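Local structure of 6-aminohexanoate-cyclic-dimer hydrolase (Arthrobacter sp., 3A2P) at residues Ser257-Val262 and Asp294-Tyr299; Ile251-Gly256 and Leu463-Ala468; Glu58-Pro63 and Gly111-Gly116. The protein hydrolyses the cyclic dimer of 6-aminohexanoate, a by-product of nylon-6 manufacture, to the linear dimer and belongs to the amidase family. All coordinates share one frame; numbering follows the deposited sequence.

Followed from the N terminus, the chain first closes contact 3, where the end of helix 50-59 (58-63) meets the start of strand 113-118 (111-116). Contact 2 opens well beyond this, at loop 251-256, and stays open for some 200 residues until helix 460-473 supplies 463-468. Contact 1 opens and closes wholly within that span, pairing strand 259-262 with strand 294-297 right after the loop of contact 2. Contacts 1 and 2 touch through Leu-258 CD1 and Val-466 CG2, 3.6 Å apart. Contacts 1 and 3 involve the two strands that are outermost, within this chain, in one mixed sheet, their centres about 41 Å apart.

Contact 1: Ser257-Val262 and Asp294-Tyr299; sequences SLRVGV and DVNDAY
Where Ser-257 passes Asp-294, its OG lies 3.5 Å from Asp-294 N and is hydrogen-bonded to Gly-292 O, two residues before Asp-294. The backbone ladder then starts at Leu-258, whose O accepts from Asp-294 N. Arg-259, Asp-294 and Asn-296 share the polar face. Bends at chi2 (-74°) and chi3 (-68°) lay the arginine chain alongside that of Asp-294, both pointing the same way, and NH1 makes a salt bridge of 2.6 Å to Asp-294 OD2. That oxygen lies near the guanidinium plane but is met from above the carboxylate, the two planes being 69° apart. Asn-296 ND2 sits over one guanidinium face, 3.5 Å from Arg-259 NH1; as both are donors they do not bond. Instead ND2 donates one of its hydrogens to Asp-294 OD1 at 3.0 Å, so both carboxylate oxygens are engaged. Trp-381 adds a cation-pi contact to the arginine. Val-260 continues the ladder in both directions, N to Asp-294 O and O from Asn-296 N, each 2.9 Å. Gly-261 brings its CA to 3.3 Å from Asn-296 O, a CA-H...O contact. Val-262 N then bonds to Asn-296 O. On the valine face, Val-262 CG2 presses on Val-295 CG1 at 3.4 Å, tighter than usual for two methyls, and both valines also touch Ala-285 of helix 275-290. Parallel bridges with a helix lying over one face identify the beta-alpha-beta unit 259-262, 275-290, 294-297 of this alpha/beta amidase, in which 294-297 is the sheet's outermost strand within this chain.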
# COMPACT_ATOMS: atom_id res chain seq x y z
N SER A 257 16.95 5.67 22.86
CA SER A 257 17.66 4.56 22.24
C SER A 257 16.80 3.30 22.26
O SER A 257 16.42 2.81 23.33
CB SER A 257 18.98 4.30 22.99
OG SER A 257 19.72 3.26 22.39
N LEU A 258 16.50 2.77 21.08
CA LEU A 258 15.66 1.57 20.98
C LEU A 258 16.47 0.34 20.61
O LEU A 258 17.57 0.44 20.07
CB LEU A 258 14.58 1.81 19.92
CG LEU A 258 13.70 3.04 20.13
CD1 LEU A 258 12.80 3.27 18.92
CD2 LEU A 258 12.86 2.84 21.39
N ARG A 259 15.94 -0.84 20.94
CA ARG A 259 16.59 -2.09 20.60
C ARG A 259 16.16 -2.36 19.16
O ARG A 259 14.99 -2.64 18.90
CB ARG A 259 16.11 -3.23 21.51
CG ARG A 259 16.74 -3.24 22.90
CD ARG A 259 18.19 -3.71 22.86
NE ARG A 259 18.30 -5.13 22.50
CZ ARG A 259 19.45 -5.79 22.42
NH1 ARG A 259 20.60 -5.18 22.67
NH2 ARG A 259 19.45 -7.08 22.10
N VAL A 260 17.11 -2.26 18.24
CA VAL A 260 16.83 -2.45 16.82
C VAL A 260 17.51 -3.68 16.25
O VAL A 260 18.70 -3.91 16.47
CB VAL A 260 17.31 -1.22 16.00
CG1 VAL A 260 17.06 -1.44 14.51
CG2 VAL A 260 16.60 0.04 16.49
N GLY A 261 16.74 -4.48 15.52
CA GLY A 261 17.27 -5.67 14.89
C GLY A 261 17.32 -5.45 13.38
O GLY A 261 16.38 -4.90 12.81
N VAL A 262 18.41 -5.87 12.75
CA VAL A 262 18.58 -5.70 11.31
C VAL A 262 18.61 -7.05 10.60
O VAL A 262 19.31 -7.97 11.03
CB VAL A 262 19.90 -4.97 10.97
CG1 VAL A 262 19.94 -4.62 9.49
CG2 VAL A 262 20.03 -3.73 11.83
N ASP A 294 20.40 1.12 19.72
CA ASP A 294 21.13 -0.11 19.97
C ASP A 294 20.82 -1.05 18.81
O ASP A 294 19.88 -1.84 18.86
CB ASP A 294 20.67 -0.72 21.30
CG ASP A 294 21.42 -1.98 21.65
OD1 ASP A 294 22.37 -2.34 20.92
OD2 ASP A 294 21.06 -2.62 22.66
N VAL A 295 21.64 -0.95 17.76
CA VAL A 295 21.45 -1.74 16.55
C VAL A 295 22.23 -3.05 16.53
O VAL A 295 23.44 -3.07 16.80
CB VAL A 295 21.82 -0.89 15.32
CG1 VAL A 295 21.57 -1.67 14.03
CG2 VAL A 295 21.02 0.40 15.34
N ASN A 296 21.54 -4.14 16.21
CA ASN A 296 22.15 -5.47 16.17
C ASN A 296 21.60 -6.31 15.03
O ASN A 296 20.49 -6.06 14.55
CB ASN A 296 21.86 -6.20 17.48
CG ASN A 296 22.27 -5.40 18.70
OD1 ASN A 296 23.44 -5.41 19.09
ND2 ASN A 296 21.32 -4.69 19.30
N ASP A 297 22.36 -7.32 14.61
CA ASP A 297 21.88 -8.21 13.56
C ASP A 297 20.99 -9.23 14.27
O ASP A 297 21.48 -10.13 14.94
CB ASP A 297 23.04 -8.93 12.86
CG ASP A 297 23.83 -8.01 11.95
OD1 ASP A 297 23.34 -6.91 11.63
OD2 ASP A 297 24.95 -8.40 11.55
N ALA A 298 19.68 -9.06 14.12
CA ALA A 298 18.75 -9.97 14.77
C ALA A 298 17.39 -9.86 14.10
O ALA A 298 17.08 -8.86 13.46
CB ALA A 298 18.63 -9.61 16.24
N TYR A 299 16.58 -10.89 14.27
CA TYR A 299 15.26 -10.90 13.65
C TYR A 299 14.38 -11.97 14.27
O TYR A 299 14.88 -12.92 14.87
CB TYR A 299 15.41 -11.15 12.15
CG TYR A 299 16.07 -12.47 11.80
CD1 TYR A 299 15.31 -13.62 11.59
CD2 TYR A 299 17.45 -12.56 11.66
CE1 TYR A 299 15.92 -14.83 11.25
CE2 TYR A 299 18.06 -13.76 11.32
CZ TYR A 299 17.29 -14.89 11.11
OH TYR A 299 17.90 -16.08 10.75

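Contact 2: Ile251-Gly256 and Leu463-Ala468; sequences ISENPG and LLQVAA
Helix 460-473 is flanked here by the loop leading from helix 247-250 to strand 259-262, and Gln-465 is the helix residue that fits into the curve of that loop, between Ile-251, Glu-253 and Pro-255. Its CG stands anti to the carbonyl carbon (chi1 -77°) and the chain runs on extended, which carries the amide outward from the helix into the loop. On the way CG passes Glu-253 O at 3.5 Å. The amide then divides its contacts: NE2 packs on Glu-253 CB at 3.6 Å while OE1 meets Pro-255 CB at 3.3 Å, the proline ring and the glutamine chain lying alongside but running in contrary senses. The hydrogen bond of NE2 goes to Gly-250 O, just before the loop, and the carboxylate of Glu-253 is paired with Arg-245. Apolar pairs flank the glutamine: Ile-251 CG1 is 3.9 Å from Ala-468 CB, and Pro-255 CG approaches Val-466 CG2 more loosely. An Asx turn shapes the end of the loop, with Asn-254 OD1 accepting from Gly-256 N at 2.6 Å. A water joins the two backbones, donating to Ile-251 O at 3.2 Å and to Gln-465 O at 2.8 Å. Because both of those atoms are acceptors, they could not bond to each other directly, and the water supplies the missing hydrogens. No direct hydrogen bond joins 251-256 to 463-468; they meet through carbon contacts and the water, with the Gln-465 bond to Gly-250 just before the loop.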
# COMPACT_ATOMS: atom_id res chain seq x y z
N ILE A 251 5.17 12.73 16.32
CA ILE A 251 6.25 12.47 15.37
C ILE A 251 7.58 13.14 15.72
O ILE A 251 8.64 12.65 15.34
CB ILE A 251 5.82 12.88 13.94
CG1 ILE A 251 6.95 12.59 12.95
CG2 ILE A 251 5.43 14.35 13.92
CD1 ILE A 251 6.62 12.97 11.52
N SER A 252 7.53 14.24 16.47
CA SER A 252 8.76 14.94 16.83
C SER A 252 9.33 14.55 18.19
O SER A 252 10.37 15.06 18.61
CB SER A 252 8.53 16.45 16.78
OG SER A 252 7.41 16.83 17.56
N GLU A 253 8.65 13.65 18.90
CA GLU A 253 9.12 13.21 20.20
C GLU A 253 10.34 12.31 20.04
O GLU A 253 10.46 11.58 19.06
CB GLU A 253 8.02 12.44 20.94
CG GLU A 253 6.87 13.30 21.40
CD GLU A 253 5.79 12.49 22.10
OE1 GLU A 253 6.12 11.78 23.08
OE2 GLU A 253 4.62 12.57 21.68
N ASN A 254 11.26 12.38 21.00
CA ASN A 254 12.46 11.56 20.94
C ASN A 254 12.18 10.24 21.64
O ASN A 254 12.00 10.20 22.85
CB ASN A 254 13.63 12.27 21.61
CG ASN A 254 14.95 11.55 21.39
OD1 ASN A 254 15.07 10.36 21.68
ND2 ASN A 254 15.94 12.26 20.88
N PRO A 255 12.15 9.14 20.87
CA PRO A 255 11.89 7.80 21.41
C PRO A 255 13.03 7.28 22.28
O PRO A 255 12.86 6.32 23.03
CB PRO A 255 11.71 6.96 20.15
CG PRO A 255 12.61 7.64 19.17
CD PRO A 255 12.32 9.10 19.41
N GLY A 256 14.19 7.92 22.17
CA GLY A 256 15.34 7.48 22.94
C GLY A 256 16.01 6.35 22.20
O GLY A 256 15.69 6.09 21.04
N LEU A 463 7.19 4.15 15.38
CA LEU A 463 7.55 3.94 13.98
C LEU A 463 7.77 5.26 13.25
O LEU A 463 8.79 5.45 12.59
CB LEU A 463 6.45 3.13 13.28
CG LEU A 463 6.74 2.60 11.87
CD1 LEU A 463 7.94 1.65 11.90
CD2 LEU A 463 5.50 1.89 11.36
N LEU A 464 6.81 6.17 13.36
CA LEU A 464 6.90 7.47 12.70
C LEU A 464 8.04 8.31 13.27
O LEU A 464 8.67 9.08 12.54
CB LEU A 464 5.58 8.22 12.82
CG LEU A 464 4.40 7.58 12.09
CD1 LEU A 464 3.12 8.31 12.43
CD2 LEU A 464 4.66 7.60 10.59
N GLN A 465 8.29 8.17 14.56
CA GLN A 465 9.38 8.91 15.19
C GLN A 465 10.72 8.49 14.59
O GLN A 465 11.52 9.34 14.18
CB GLN A 465 9.37 8.66 16.70
CG GLN A 465 8.28 9.46 17.43
CD GLN A 465 7.97 8.91 18.81
OE1 GLN A 465 8.68 8.05 19.32
NE2 GLN A 465 6.90 9.41 19.41
N VAL A 466 10.96 7.19 14.51
CA VAL A 466 12.22 6.71 13.93
C VAL A 466 12.26 6.97 12.43
O VAL A 466 13.34 7.19 11.86
CB VAL A 466 12.43 5.21 14.22
CG1 VAL A 466 13.72 4.73 13.57
CG2 VAL A 466 12.50 4.99 15.72
N ALA A 467 11.11 6.94 11.78
CA ALA A 467 11.07 7.20 10.34
C ALA A 467 11.51 8.65 10.12
O ALA A 467 12.27 8.95 9.20
CB ALA A 467 9.67 6.97 9.80
N ALA A 468 11.02 9.55 10.96
CA ALA A 468 11.38 10.96 10.84
C ALA A 468 12.89 11.13 11.05
O ALA A 468 13.51 11.97 10.40
CB ALA A 468 10.61 11.80 11.87
O HOH W 1 11.75 11.92 15.21

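Contact 3: Glu58-Pro63 and Gly111-Gly116; sequences ELASGP and GFVLLG
A hydrogen bond from Leu-114 N to Glu-56 OE1 ties strand 113-118 to helix 50-59, and at the end of that helix the methyl CB of Ala-60 comes to 3.4 Å from Gly-111 O, pointing toward the strand segment. No hydrogen bond crosses between 58-63 and 111-116 themselves. Ser-61 O lies 3.3 Å from Gly-111 N, but the angle is too poor for a bond, and this is where the backbones run nearest, with the CA atoms of Ser-61 and Gly-111 4.5 Å apart. Gly-111 has a positive phi (112°) and two bonds back into the last turn of helix 102-109, a Schellman motif, which turns the chain into strand 113-118. Farther along, Val-113 CG1 approaches Ala-60 CB at 4.3 Å, and Val-113 also touches Glu-56 and Ser-57 in the last turn of helix 50-59. Ala-60, the first residue to leave helical angles, thus sets its methyl against Gly-111 and the first strand residue, Val-113. The joint is that of a helix end laid against a strand that is outermost within this chain: 113-118 pairs in parallel with 68-72 in the mixed sheet of the amidase alpha/beta fold.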
# COMPACT_ATOMS: atom_id res chain seq x y z
N GLU A 58 -14.14 23.97 -3.80
CA GLU A 58 -14.83 25.19 -3.42
C GLU A 58 -15.39 25.11 -2.01
O GLU A 58 -15.38 26.09 -1.26
CB GLU A 58 -15.96 25.48 -4.40
CG GLU A 58 -15.52 25.61 -5.85
CD GLU A 58 -16.66 25.93 -6.79
OE1 GLU A 58 -17.65 25.16 -6.83
OE2 GLU A 58 -16.57 26.96 -7.50
N LEU A 59 -15.87 23.92 -1.63
CA LEU A 59 -16.45 23.71 -0.32
C LEU A 59 -15.45 23.23 0.73
O LEU A 59 -15.67 23.42 1.93
CB LEU A 59 -17.59 22.69 -0.43
CG LEU A 59 -18.68 23.02 -1.46
CD1 LEU A 59 -19.60 21.83 -1.64
CD2 LEU A 59 -19.46 24.25 -1.01
N ALA A 60 -14.36 22.62 0.28
CA ALA A 60 -13.34 22.08 1.17
C ALA A 60 -12.96 23.00 2.33
O ALA A 60 -12.87 24.21 2.18
CB ALA A 60 -12.09 21.73 0.37
N SER A 61 -12.74 22.39 3.49
CA SER A 61 -12.36 23.11 4.70
C SER A 61 -11.62 22.15 5.64
O SER A 61 -11.99 20.99 5.77
CB SER A 61 -13.60 23.67 5.41
OG SER A 61 -14.52 22.64 5.73
N GLY A 62 -10.58 22.65 6.30
CA GLY A 62 -9.81 21.82 7.21
C GLY A 62 -8.31 22.04 7.10
O GLY A 62 -7.87 22.91 6.34
N PRO A 63 -7.50 21.27 7.84
CA PRO A 63 -6.04 21.36 7.83
C PRO A 63 -5.40 21.11 6.46
O PRO A 63 -4.24 21.45 6.25
CB PRO A 63 -5.61 20.32 8.87
CG PRO A 63 -6.74 19.33 8.85
CD PRO A 63 -7.96 20.21 8.76
N GLY A 111 -10.56 18.36 4.27
CA GLY A 111 -10.21 19.39 3.31
C GLY A 111 -9.66 18.88 1.99
O GLY A 111 -9.54 19.63 1.02
N PHE A 112 -9.31 17.60 1.95
CA PHE A 112 -8.77 16.99 0.74
C PHE A 112 -9.82 16.94 -0.37
O PHE A 112 -11.01 16.85 -0.10
CB PHE A 112 -8.29 15.56 1.03
CG PHE A 112 -7.03 15.49 1.85
CD1 PHE A 112 -5.80 15.76 1.27
CD2 PHE A 112 -7.08 15.16 3.20
CE1 PHE A 112 -4.62 15.70 2.03
CE2 PHE A 112 -5.91 15.09 3.97
CZ PHE A 112 -4.68 15.36 3.38
N VAL A 113 -9.37 17.00 -1.62
CA VAL A 113 -10.29 16.94 -2.75
C VAL A 113 -9.97 15.68 -3.55
O VAL A 113 -8.81 15.44 -3.91
CB VAL A 113 -10.19 18.20 -3.65
CG1 VAL A 113 -10.41 19.45 -2.81
CG2 VAL A 113 -8.86 18.26 -4.37
N LEU A 114 -10.99 14.87 -3.81
CA LEU A 114 -10.82 13.63 -4.56
C LEU A 114 -10.57 13.94 -6.03
O LEU A 114 -11.47 14.38 -6.75
CB LEU A 114 -12.06 12.74 -4.40
CG LEU A 114 -12.06 11.41 -5.15
CD1 LEU A 114 -10.81 10.61 -4.78
CD2 LEU A 114 -13.32 10.62 -4.79
N LEU A 115 -9.34 13.68 -6.47
CA LEU A 115 -8.93 13.95 -7.85
C LEU A 115 -9.19 12.81 -8.82
O LEU A 115 -9.36 13.04 -10.02
CB LEU A 115 -7.44 14.31 -7.87
CG LEU A 115 -6.86 14.82 -9.18
CD1 LEU A 115 -7.53 16.14 -9.57
CD2 LEU A 115 -5.36 15.02 -9.02
N GLY A 116 -9.22 11.58 -8.32
CA GLY A 116 -9.47 10.45 -9.20
C GLY A 116 -9.11 9.12 -8.57
O GLY A 116 -8.76 9.06 -7.39